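Local coordinates for germination protein YpeB (Bacillus megaterium QM B1551, PDB 5BOI) that takes part in the germination of bacterial spores, probably as an inhibitory protein through its C-terminal PepSY-containing domain, at residues A[128-133]-A[188-193]. Numbering follows the deposited sequence.
Sequences VRIYPD and LAIITN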
loop_
_atom_site.group_PDB
_atom_site.type_symbol
_atom_site.label_atom_id
_atom_site.label_comp_id
_atom_site.label_asym_id
_atom_site.label_seq_id
_atom_site.Cartn_x
_atom_site.Cartn_y
_atom_site.Cartn_z
ATOM N N VAL A 128 12.941 -8.892 -4.227
ATOM C CA VAL A 128 12.233 -9.550 -3.112
ATOM C C VAL A 128 11.065 -8.659 -2.633
ATOM O O VAL A 128 11.247 -7.459 -2.387
ATOM C CB VAL A 128 13.177 -9.856 -1.933
ATOM C CG1 VAL A 128 12.406 -10.591 -0.819
ATOM C CG2 VAL A 128 14.381 -10.703 -2.390
ATOM N N ARG A 129 9.867 -9.231 -2.501
ATOM C CA ARG A 129 8.683 -8.461 -2.084
ATOM C C ARG A 129 8.562 -8.433 -0.562
ATOM O O ARG A 129 8.470 -9.484 0.073
ATOM C CB ARG A 129 7.419 -9.050 -2.701
ATOM C CG ARG A 129 7.357 -8.711 -4.187
ATOM C CD ARG A 129 6.353 -9.488 -4.999
ATOM N NE ARG A 129 6.650 -9.286 -6.417
ATOM C CZ ARG A 129 5.855 -9.641 -7.419
ATOM N NH1 ARG A 129 4.690 -10.230 -7.174
ATOM N NH2 ARG A 129 6.230 -9.400 -8.669
ATOM N N ILE A 130 8.575 -7.239 0.013
ATOM C CA ILE A 130 8.555 -7.096 1.464
ATOM C C ILE A 130 7.129 -6.735 1.874
ATOM O O ILE A 130 6.758 -5.557 1.931
ATOM C CB ILE A 130 9.522 -6.002 1.961
ATOM C CG1 ILE A 130 10.914 -6.140 1.336
ATOM C CG2 ILE A 130 9.573 -5.972 3.468
ATOM C CD1 ILE A 130 11.623 -7.423 1.675
ATOM N N TYR A 131 6.323 -7.752 2.125
ATOM C CA TYR A 131 4.909 -7.516 2.406
ATOM C C TYR A 131 4.599 -6.636 3.638
ATOM O O TYR A 131 3.623 -5.889 3.598
ATOM C CB TYR A 131 4.176 -8.864 2.486
ATOM C CG TYR A 131 3.848 -9.381 1.100
ATOM C CD1 TYR A 131 4.795 -10.073 0.355
ATOM C CD2 TYR A 131 2.599 -9.176 0.542
ATOM C CE1 TYR A 131 4.504 -10.526 -0.916
ATOM C CE2 TYR A 131 2.294 -9.627 -0.709
ATOM C CZ TYR A 131 3.230 -10.278 -1.440
ATOM O OH TYR A 131 2.889 -10.706 -2.699
ATOM N N PRO A 132 5.421 -6.683 4.711
ATOM C CA PRO A 132 5.176 -5.758 5.835
ATOM C C PRO A 132 5.281 -4.268 5.472
ATOM O O PRO A 132 4.645 -3.432 6.113
ATOM C CB PRO A 132 6.277 -6.127 6.833
ATOM C CG PRO A 132 6.591 -7.564 6.531
ATOM C CD PRO A 132 6.462 -7.680 5.048
ATOM N N ASP A 133 6.077 -3.952 4.459
ATOM C CA ASP A 133 6.347 -2.569 4.071
ATOM C C ASP A 133 5.360 -2.125 2.987
ATOM O O ASP A 133 5.683 -2.106 1.787
ATOM C CB ASP A 133 7.794 -2.435 3.588
ATOM C CG ASP A 133 8.806 -2.712 4.704
ATOM O OD1 ASP A 133 8.397 -3.239 5.763
ATOM O OD2 ASP A 133 10.003 -2.416 4.527
ATOM N N LEU A 188 10.625 -14.367 -4.712
ATOM C CA LEU A 188 10.939 -14.418 -3.269
ATOM C C LEU A 188 10.214 -13.309 -2.515
ATOM O O LEU A 188 9.951 -12.233 -3.063
ATOM C CB LEU A 188 12.437 -14.282 -3.024
ATOM C CG LEU A 188 13.293 -15.525 -3.212
ATOM C CD1 LEU A 188 14.752 -15.109 -3.232
ATOM C CD2 LEU A 188 13.068 -16.515 -2.051
ATOM N N ALA A 189 9.869 -13.563 -1.258
ATOM C CA ALA A 189 9.084 -12.588 -0.500
ATOM C C ALA A 189 9.355 -12.737 0.992
ATOM O O ALA A 189 9.715 -13.824 1.461
ATOM C CB ALA A 189 7.599 -12.747 -0.799
ATOM N N ILE A 190 9.233 -11.629 1.715
ATOM C CA ILE A 190 9.281 -11.625 3.169
ATOM C C ILE A 190 7.874 -11.351 3.692
ATOM O O ILE A 190 7.239 -10.382 3.286
ATOM C CB ILE A 190 10.234 -10.561 3.717
ATOM C CG1 ILE A 190 11.684 -10.949 3.417
ATOM C CG2 ILE A 190 10.017 -10.369 5.218
ATOM C CD1 ILE A 190 12.677 -9.910 3.845
ATOM N N ILE A 191 7.382 -12.222 4.569
ATOM C CA ILE A 191 6.118 -11.973 5.242
ATOM C C ILE A 191 6.342 -12.275 6.710
ATOM O O ILE A 191 7.409 -12.792 7.103
ATOM C CB ILE A 191 4.958 -12.863 4.716
ATOM C CG1 ILE A 191 5.246 -14.344 5.004
ATOM C CG2 ILE A 191 4.670 -12.606 3.238
ATOM C CD1 ILE A 191 4.071 -15.278 4.729
ATOM N N THR A 192 5.337 -11.982 7.532
ATOM C CA THR A 192 5.342 -12.550 8.876
ATOM C C THR A 192 4.755 -13.951 8.834
ATOM O O THR A 192 3.949 -14.269 7.962
ATOM C CB THR A 192 4.553 -11.701 9.858
ATOM O OG1 THR A 192 3.205 -11.586 9.389
ATOM C CG2 THR A 192 5.187 -10.301 9.969
ATOM N N ASN A 193 5.183 -14.808 9.758
ATOM C CA ASN A 193 4.503 -16.080 9.957
ATOM C C ASN A 193 3.309 -15.798 10.851
ATOM O O ASN A 193 3.042 -14.639 11.160
ATOM C CB ASN A 193 5.443 -17.117 10.574
ATOM C CG ASN A 193 6.100 -16.623 11.849
ATOM O OD1 ASN A 193 5.636 -15.661 12.484
ATOM N ND2 ASN A 193 7.218 -17.248 12.208
#
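The Tyr131 ring turns an edge to strand 182-192: the O of Ile190 and CB of Ala189 lie at its rim near the ring plane, with Ala189 CB 3.8 Å from Tyr131 CE1, while CG2 of Ile191 approaches CD1 obliquely. Phe216, from strand 211-218, adds an edge-to-face ring contact. The motif is a short parallel beta ladder in which strand 129-130, in the YpeB PepSY1-2 part of the chain, pairs with strand 182-192 of the PepSY part that follows, joining the two through backbone bonds. Three bonds give the evidence. Arg129 N to Leu188 O is nearly straight at 169°. Ile190 N reaches Arg129 O at 2.8 Å. The third, Tyr131 N to Ile190 O, is bent to 146°. A type I turn from Ile130 to Asp133 takes the chain round a corner and brings Pro132 CD to 3.3 Å from Ile190 O. Replacing Tyr131 by an alanine would probably take the ring edge from Ala189 CB, leave Ile191 CG2 with CB as its neighbour on this residue, and leave Phe216 without its ring partner. At the start of the pairing, Val128 CG1, anti to its backbone N (chi1 -178°), sits 3.7 Å from Leu188 O, and Val128 CG2 reaches Leu188 CB. On the sheet face that carries Ile130 and Ile190, these two side chains lie side by side, pointing the same way, and Ile163, from a loop, also touches Ile190. The methyls at their ends meet tightly, Ile130 CD1 to Ile190 CD1 at 3.5 Å.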